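Side-chain contacts in diacylglycerol lipase (Aspergillus oryzae, PDB 5XK2), which probably hydrolyses the ester bonds of mono- and diacylglycerols, as a class 3 lipase of the alpha/beta-hydrolase clan: residues C30-V35 with N43-N48; V75-D78 with A83-V86; T13-F18 with W270-A275. One frame throughout, in Å; residues are numbered along the deposited sequence.

Contact 1 of 3, residues C30-V35 with N43-N48; sequences CPNNYV and NCSVGN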
loop_
_atom_site.group_PDB
_atom_site.type_symbol
_atom_site.label_atom_id
_atom_site.label_comp_id
_atom_site.label_asym_id
_atom_site.label_seq_id
_atom_site.Cartn_x
_atom_site.Cartn_y
_atom_site.Cartn_z
ATOM N N CYS A 30 10.648 6.195 13.110
ATOM C CA CYS A 30 12.049 5.779 13.307
ATOM C C CYS A 30 12.108 4.624 14.282
ATOM O O CYS A 30 11.710 4.783 15.430
ATOM C CB CYS A 30 12.879 6.926 13.865
ATOM S SG CYS A 30 12.737 8.495 13.001
ATOM N N PRO A 31 12.625 3.469 13.850
ATOM C CA PRO A 31 12.629 2.316 14.758
ATOM C C PRO A 31 13.342 2.596 16.083
ATOM O O PRO A 31 12.873 2.135 17.125
ATOM C CB PRO A 31 13.357 1.239 13.946
ATOM C CG PRO A 31 13.043 1.619 12.514
ATOM C CD PRO A 31 13.115 3.119 12.504
ATOM N N ASN A 32 14.432 3.362 16.061
ATOM C CA ASN A 32 15.131 3.659 17.308
ATOM C C ASN A 32 14.246 4.338 18.346
ATOM O O ASN A 32 14.451 4.151 19.542
ATOM C CB ASN A 32 16.360 4.541 17.041
ATOM C CG ASN A 32 15.990 5.834 16.315
ATOM O OD1 ASN A 32 15.557 5.799 15.169
ATOM N ND2 ASN A 32 16.157 6.969 16.984
ATOM N N ASN A 33 13.276 5.141 17.904
ATOM C CA ASN A 33 12.439 5.853 18.863
ATOM C C ASN A 33 11.366 4.971 19.461
ATOM O O ASN A 33 11.021 5.142 20.627
ATOM C CB ASN A 33 11.783 7.077 18.210
ATOM C CG ASN A 33 12.787 8.155 17.854
ATOM O OD1 ASN A 33 13.776 8.368 18.573
ATOM N ND2 ASN A 33 12.553 8.837 16.731
ATOM N N TYR A 34 10.831 4.021 18.705
ATOM C CA TYR A 34 9.780 3.222 19.331
ATOM C C TYR A 34 10.267 1.932 20.000
ATOM O O TYR A 34 9.461 1.172 20.543
ATOM C CB TYR A 34 8.643 2.917 18.331
ATOM C CG TYR A 34 8.964 2.201 17.040
ATOM C CD1 TYR A 34 9.262 0.834 17.015
ATOM C CD2 TYR A 34 8.854 2.866 15.829
ATOM C CE1 TYR A 34 9.504 0.176 15.796
ATOM C CE2 TYR A 34 9.101 2.226 14.631
ATOM C CZ TYR A 34 9.414 0.894 14.615
ATOM O OH TYR A 34 9.638 0.276 13.412
ATOM N N VAL A 35 11.568 1.653 19.940
ATOM C CA VAL A 35 12.151 0.674 20.873
ATOM C C VAL A 35 13.009 1.303 21.977
ATOM O O VAL A 35 13.612 0.591 22.782
ATOM C CB VAL A 35 12.973 -0.374 20.126
ATOM C CG1 VAL A 35 12.107 -1.020 19.044
ATOM C CG2 VAL A 35 14.235 0.246 19.539
ATOM N N ASN A 43 15.378 11.052 18.207
ATOM C CA ASN A 43 16.150 11.567 17.079
ATOM C C ASN A 43 15.737 10.859 15.809
ATOM O O ASN A 43 15.308 9.701 15.841
ATOM C CB ASN A 43 17.653 11.432 17.342
ATOM C CG ASN A 43 18.109 10.010 17.393
ATOM O OD1 ASN A 43 18.579 9.460 16.385
ATOM N ND2 ASN A 43 17.979 9.387 18.563
ATOM N N CYS A 44 15.871 11.557 14.681
ATOM C CA CYS A 44 15.419 11.012 13.411
ATOM C C CYS A 44 16.594 10.960 12.450
ATOM O O CYS A 44 17.106 12.005 12.059
ATOM C CB CYS A 44 14.294 11.864 12.816
ATOM S SG CYS A 44 12.911 12.147 14.031
ATOM N N SER A 45 16.996 9.742 12.101
ATOM C CA SER A 45 18.164 9.494 11.271
ATOM C C SER A 45 18.107 10.217 9.953
ATOM O O SER A 45 19.146 10.641 9.448
ATOM C CB SER A 45 18.309 7.990 11.009
ATOM O OG SER A 45 18.576 7.317 12.218
ATOM N N VAL A 46 16.901 10.356 9.401
ATOM C CA VAL A 46 16.742 11.004 8.089
ATOM C C VAL A 46 16.636 12.535 8.183
ATOM O O VAL A 46 16.536 13.215 7.162
ATOM C CB VAL A 46 15.505 10.464 7.348
ATOM C CG1 VAL A 46 15.618 8.949 7.185
ATOM C CG2 VAL A 46 14.244 10.830 8.097
ATOM N N GLY A 47 16.640 13.072 9.405
ATOM C CA GLY A 47 16.762 14.504 9.616
ATOM C C GLY A 47 15.485 15.315 9.539
ATOM O O GLY A 47 15.532 16.514 9.291
ATOM N N ASN A 48 14.339 14.663 9.703
ATOM C CA ASN A 48 13.063 15.375 9.609
ATOM C C ASN A 48 12.425 15.725 10.948
ATOM O O ASN A 48 11.241 16.102 10.970
ATOM C CB ASN A 48 12.066 14.606 8.727
ATOM C CG ASN A 48 11.757 13.243 9.246
ATOM O OD1 ASN A 48 12.433 12.729 10.143
ATOM N ND2 ASN A 48 10.721 12.620 8.678
#
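Asn-32 and Asn-33, neighbours on the short helix 31-34, both turn their side-chain amides onto the backbone of Asn-43, and the hydrogen bonds of the contact all run through them. Asn-33 uses both ends of its amide. Its OD1 accepts from Asn-43 N at 3.1 Å, the donor lying in the carbonyl plane on a lone pair, while its ND2 gives a more bent bond of 3.0 Å to Asn-43 O and a second bond to Ala-27 O. Asn-32 reaches the same oxygen with a nearly straight bond, ND2 to Asn-43 O 3.1 Å (174° at the hydrogen). Its CG sits between the backbone N and the carbonyl carbon (chi1 56°), and from there the amide reaches across to residue 43. The two ND2 groups come to Asn-43 O from opposite faces of its carbonyl plane. The side chain of Asn-43 slants past that of Asn-32, the amide planes 38° apart; its ND2 is hydrogen-bonded to Lys-41 O.

Sulfur makes the apolar part. Cys-30 SG rests on Cys-44 CB at 3.7 Å, yet the two cysteines are not joined: Cys-30 is bonded to Cys-278 and Cys-44 to Cys-49, so two disulfides lie side by side. Cys-30 is also the N-cap residue of helix 31-34.

A residue gripped through both its N-H and its carbonyl oxygen implies that three hydrogen bonds pin the irregular loop 43-48 to the helix, while the disulfides tie each side to other parts of the chain and meet only by packing.

Contact 2 of 3, residues V75-D78 with A83-V86; sequences VAVD and AIVV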
loop_
_atom_site.group_PDB
_atom_site.type_symbol
_atom_site.label_atom_id
_atom_site.label_comp_id
_atom_site.label_asym_id
_atom_site.label_seq_id
_atom_site.Cartn_x
_atom_site.Cartn_y
_atom_site.Cartn_z
ATOM N N VAL A 75 5.933 7.727 24.659
ATOM C CA VAL A 75 5.602 8.883 25.485
ATOM C C VAL A 75 6.911 9.590 25.757
ATOM O O VAL A 75 7.857 8.971 26.252
ATOM C CB VAL A 75 4.934 8.495 26.809
ATOM C CG1 VAL A 75 4.568 9.751 27.590
ATOM C CG2 VAL A 75 3.681 7.658 26.541
ATOM N N ALA A 76 6.984 10.867 25.398
ATOM C CA ALA A 76 8.222 11.624 25.559
ATOM C C ALA A 76 7.990 12.897 26.364
ATOM O O ALA A 76 6.849 13.376 26.493
ATOM C CB ALA A 76 8.803 11.968 24.185
ATOM N N VAL A 77 9.068 13.422 26.935
ATOM C CA VAL A 77 8.990 14.647 27.717
ATOM C C VAL A 77 9.735 15.738 26.963
ATOM O O VAL A 77 10.919 15.563 26.628
ATOM C CB VAL A 77 9.621 14.469 29.114
ATOM C CG1 VAL A 77 9.614 15.789 29.861
ATOM C CG2 VAL A 77 8.888 13.400 29.904
ATOM N N ASP A 78 9.048 16.849 26.699
ATOM C CA ASP A 78 9.662 18.005 26.066
ATOM C C ASP A 78 9.718 19.120 27.117
ATOM O O ASP A 78 8.710 19.770 27.401
ATOM C CB ASP A 78 8.836 18.410 24.838
ATOM C CG ASP A 78 9.387 19.621 24.104
ATOM O OD1 ASP A 78 10.150 20.412 24.686
ATOM O OD2 ASP A 78 9.009 19.807 22.918
ATOM N N ALA A 83 5.746 20.076 27.465
ATOM C CA ALA A 83 4.739 19.168 26.955
ATOM C C ALA A 83 5.118 17.734 27.214
ATOM O O ALA A 83 6.283 17.371 27.095
ATOM C CB ALA A 83 4.543 19.387 25.452
ATOM N N ILE A 84 4.118 16.931 27.543
ATOM C CA ILE A 84 4.254 15.482 27.529
ATOM C C ILE A 84 3.612 15.055 26.235
ATOM O O ILE A 84 2.472 15.408 25.966
ATOM C CB ILE A 84 3.558 14.801 28.709
ATOM C CG1 ILE A 84 4.072 15.350 30.054
ATOM C CG2 ILE A 84 3.695 13.273 28.596
ATOM C CD1 ILE A 84 5.564 15.220 30.248
ATOM N N VAL A 85 4.351 14.316 25.423
ATOM C CA VAL A 85 3.883 13.958 24.097
ATOM C C VAL A 85 3.614 12.463 24.012
ATOM O O VAL A 85 4.493 11.660 24.313
ATOM C CB VAL A 85 4.926 14.349 23.036
ATOM C CG1 VAL A 85 4.413 13.995 21.656
ATOM C CG2 VAL A 85 5.252 15.837 23.137
ATOM N N VAL A 86 2.401 12.100 23.615
ATOM C CA VAL A 86 2.031 10.719 23.357
ATOM C C VAL A 86 1.891 10.598 21.843
ATOM O O VAL A 86 0.997 11.206 21.261
ATOM C CB VAL A 86 0.700 10.342 24.059
ATOM C CG1 VAL A 86 0.372 8.864 23.813
ATOM C CG2 VAL A 86 0.775 10.657 25.558
#
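Strands 75-78 and 83-86 form the paired arms of a beta hairpin, an antiparallel contact buried within the mixed sheet of this alpha/beta-hydrolase-type lipase. Their axes approach to 4.7 Å, and the N-to-C directions differ by 157°. Neighbouring strands continue the sheet beyond each arm: Val-75 and Val-77 bond through their backbones to strand 58-65, and Ile-84 to strand 146-152, where the order turns parallel.

Two hydrogen-bonded pairs hold the hairpin, each closed by two backbone bonds. In the first, Ala-76 N donates to Val-85 O at 2.8 Å and Val-85 N returns the bond to Ala-76 O at 2.9 Å; the second joins Asp-78 and Ala-83. Between and beyond them, Val-77 with Ile-84 and Val-75 with Val-86 are non-hydrogen-bonded pairs, and Val-75 CA supplements the ladder with a CA-H...O contact to Val-85 O.

The two faces differ. Ala-76, Asp-78, Ala-83 and Val-85 make up one; helix 14-27 covers much of it with Trp-21 and Tyr-24. The carboxylate of Asp-78 is held through both oxygens, OD2 to Tyr-24 OH and OD1 to Asn-81 N in the connecting turn, which links the hairpin end to that helix.

Helix 118-138 packs on the other face, and here Ile-84 serves as the hub between two valines. Its chi1 of -56° sets CG1 beside the backbone N and CG2 beside the carbonyl carbon. CG2 thereby faces Val-75 and meets its CG1 at 3.8 Å, while the CG1-CD1 arm runs alongside Val-77, CD1 touching Val-77 CG2 at 3.8 Å.

Contact 3 of 3, residues T13-F18 with W270-A275; sequences TQLEDF and WYFIHA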
loop_
_atom_site.group_PDB
_atom_site.type_symbol
_atom_site.label_atom_id
_atom_site.label_comp_id
_atom_site.label_asym_id
_atom_site.label_seq_id
_atom_site.Cartn_x
_atom_site.Cartn_y
_atom_site.Cartn_z
ATOM N N THR A 13 3.362 31.727 15.557
ATOM C CA THR A 13 2.021 31.642 15.000
ATOM C C THR A 13 1.424 30.257 15.156
ATOM O O THR A 13 2.127 29.294 15.492
ATOM C CB THR A 13 2.023 31.983 13.507
ATOM O OG1 THR A 13 2.866 31.042 12.817
ATOM C CG2 THR A 13 2.565 33.395 13.298
ATOM N N GLN A 14 0.148 30.150 14.817
ATOM C CA GLN A 14 -0.502 28.859 14.814
ATOM C C GLN A 14 0.124 27.960 13.752
ATOM O O GLN A 14 0.280 26.759 13.962
ATOM C CB GLN A 14 -1.994 29.007 14.574
ATOM C CG GLN A 14 -2.736 27.731 14.841
ATOM C CD GLN A 14 -4.235 27.915 14.840
ATOM O OE1 GLN A 14 -4.799 28.516 13.926
ATOM N NE2 GLN A 14 -4.893 27.395 15.869
ATOM N N LEU A 15 0.475 28.543 12.609
ATOM C CA LEU A 15 1.104 27.771 11.541
ATOM C C LEU A 15 2.428 27.184 12.002
ATOM O O LEU A 15 2.740 26.034 11.702
ATOM C CB LEU A 15 1.327 28.649 10.295
ATOM C CG LEU A 15 1.903 27.964 9.058
ATOM C CD1 LEU A 15 0.965 26.886 8.576
ATOM C CD2 LEU A 15 2.150 28.988 7.956
ATOM N N GLU A 16 3.219 27.978 12.725
ATOM C CA GLU A 16 4.497 27.483 13.219
ATOM C C GLU A 16 4.276 26.327 14.196
ATOM O O GLU A 16 5.030 25.341 14.191
ATOM C CB GLU A 16 5.297 28.608 13.886
ATOM C CG GLU A 16 5.869 29.605 12.866
ATOM C CD GLU A 16 7.094 29.073 12.119
ATOM O OE1 GLU A 16 6.979 28.088 11.355
ATOM O OE2 GLU A 16 8.189 29.653 12.293
ATOM N N ASP A 17 3.242 26.447 15.021
ATOM C CA ASP A 17 2.886 25.381 15.959
ATOM C C ASP A 17 2.586 24.091 15.187
ATOM O O ASP A 17 3.091 23.009 15.519
ATOM C CB ASP A 17 1.673 25.809 16.800
ATOM C CG ASP A 17 1.277 24.783 17.854
ATOM O OD1 ASP A 17 1.956 24.701 18.899
ATOM O OD2 ASP A 17 0.264 24.071 17.636
ATOM N N PHE A 18 1.779 24.221 14.142
ATOM C CA PHE A 18 1.384 23.067 13.337
ATOM C C PHE A 18 2.596 22.386 12.687
ATOM O O PHE A 18 2.641 21.157 12.557
ATOM C CB PHE A 18 0.402 23.488 12.237
ATOM C CG PHE A 18 -0.954 23.911 12.730
ATOM C CD1 PHE A 18 -1.358 23.679 14.039
ATOM C CD2 PHE A 18 -1.835 24.549 11.861
ATOM C CE1 PHE A 18 -2.629 24.055 14.465
ATOM C CE2 PHE A 18 -3.101 24.932 12.277
ATOM C CZ PHE A 18 -3.500 24.702 13.574
ATOM N N TRP A 270 3.174 14.197 2.520
ATOM C CA TRP A 270 3.676 15.560 2.674
ATOM C C TRP A 270 2.686 16.388 3.493
ATOM O O TRP A 270 1.755 16.967 2.935
ATOM C CB TRP A 270 3.877 16.205 1.283
ATOM C CG TRP A 270 4.910 15.499 0.461
ATOM C CD1 TRP A 270 4.692 14.585 -0.526
ATOM C CD2 TRP A 270 6.341 15.634 0.576
ATOM N NE1 TRP A 270 5.902 14.137 -1.037
ATOM C CE2 TRP A 270 6.919 14.766 -0.373
ATOM C CE3 TRP A 270 7.177 16.390 1.400
ATOM C CZ2 TRP A 270 8.307 14.641 -0.524
ATOM C CZ3 TRP A 270 8.565 16.273 1.229
ATOM C CH2 TRP A 270 9.103 15.405 0.281
ATOM N N TYR A 271 2.940 16.476 4.800
ATOM C CA TYR A 271 2.137 17.303 5.703
ATOM C C TYR A 271 3.139 18.194 6.402
ATOM O O TYR A 271 3.688 17.843 7.438
ATOM C CB TYR A 271 1.358 16.402 6.689
ATOM C CG TYR A 271 0.067 15.878 6.108
ATOM C CD1 TYR A 271 0.065 14.887 5.116
ATOM C CD2 TYR A 271 -1.151 16.398 6.519
ATOM C CE1 TYR A 271 -1.141 14.426 4.560
ATOM C CE2 TYR A 271 -2.358 15.939 5.979
ATOM C CZ TYR A 271 -2.342 14.966 4.997
ATOM O OH TYR A 271 -3.537 14.532 4.470
ATOM N N PHE A 272 3.319 19.369 5.821
ATOM C CA PHE A 272 4.366 20.351 6.135
ATOM C C PHE A 272 5.785 19.860 5.932
ATOM O O PHE A 272 6.568 20.549 5.292
ATOM C CB PHE A 272 4.246 20.817 7.583
ATOM C CG PHE A 272 2.905 21.375 7.913
ATOM C CD1 PHE A 272 2.551 22.647 7.467
ATOM C CD2 PHE A 272 1.981 20.630 8.632
ATOM C CE1 PHE A 272 1.279 23.181 7.745
ATOM C CE2 PHE A 272 0.713 21.155 8.913
ATOM C CZ PHE A 272 0.366 22.427 8.469
ATOM N N ILE A 273 6.031 18.593 6.259
ATOM C CA ILE A 273 7.343 17.975 6.138
ATOM C C ILE A 273 7.117 16.644 5.456
ATOM O O ILE A 273 5.968 16.243 5.265
ATOM C CB ILE A 273 8.029 17.729 7.520
ATOM C CG1 ILE A 273 7.207 16.746 8.355
ATOM C CG2 ILE A 273 8.253 19.042 8.264
ATOM C CD1 ILE A 273 7.903 16.249 9.664
ATOM N N HIS A 274 8.191 15.906 5.186
ATOM C CA HIS A 274 8.021 14.569 4.635
ATOM C C HIS A 274 7.817 13.670 5.841
ATOM O O HIS A 274 8.769 13.237 6.480
ATOM C CB HIS A 274 9.277 14.186 3.832
ATOM C CG HIS A 274 9.146 12.916 3.056
ATOM N ND1 HIS A 274 10.160 12.432 2.249
ATOM C CD2 HIS A 274 8.118 12.041 2.935
ATOM C CE1 HIS A 274 9.769 11.300 1.689
ATOM N NE2 HIS A 274 8.534 11.043 2.086
ATOM N N ALA A 275 6.550 13.339 6.107
ATOM C CA ALA A 275 6.170 12.880 7.441
ATOM C C ALA A 275 6.663 11.484 7.772
ATOM O O ALA A 275 6.968 11.184 8.923
ATOM C CB ALA A 275 4.636 12.941 7.591
#
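The ring of Phe-272 is met obliquely by two side chains of helix 14-27, Leu-15 and Phe-18. Leu-15 CD1 comes to CE1 of the Phe-272 ring at 3.8 Å, and Phe-18 CB lies 3.9 Å from Phe-272 CZ. The Phe-18 ring itself does not stack on Phe-272: it leads away from it, with Gln-14 O 3.3 Å above one of its faces and offset toward the rim. The methylene thus touches Phe-272, and the ring, turned elsewhere, meets Phe-201 and Tyr-225 edge-to-face in an aromatic cluster against the sheet.

At Leu-15, CG stands opposite the backbone N (chi1 -176°), which carries CD1 out to the Phe-272 ring. At Phe-272, CG is anti to the carbonyl carbon (chi1 -56°), and the ring extends from the loop toward the helix.

In the fold, this contact joins the first modelled helix to a loop far along the chain, after strand 240-243. The loop follows His-268, which probably forms a Ser-His-Asp triad with Asp-206 and Ser-153, the serine lying on a GxSxG nucleophile elbow, consistent with a lipase of the alpha/beta-hydrolase clan. Tyr-271, next to Phe-272, hydrogen-bonds through OH to Asp-206 OD2, while Phe-272 itself also packs on Lys-19 and Ile-227.

The backbone of the helix comes close to the same ring as well: Phe-272 CD2 lies 4.0 Å from Phe-18 O.

Contact 2 is the buried one, a hairpin inside the sheet; contacts 1 and 3 are only partly buried and involve loops beside helices. Their chemistry follows: paired backbone bonds and aliphatic branches in contact 2, side-chain amides and disulfide sulfurs in contact 1, and purely apolar touches in contact 3. Helix 14-27 bears on all three, carrying residues of contact 3, covering one face of contact 2 and touching Cys-44 and Asn-48 of contact 1. Contacts 1 and 3 meet directly, Asn-48 ND2 lying 3.0 Å from His-274 O in a probable hydrogen bond, whereas contact 2 touches neither. Along the chain, contact 3 encloses the other two.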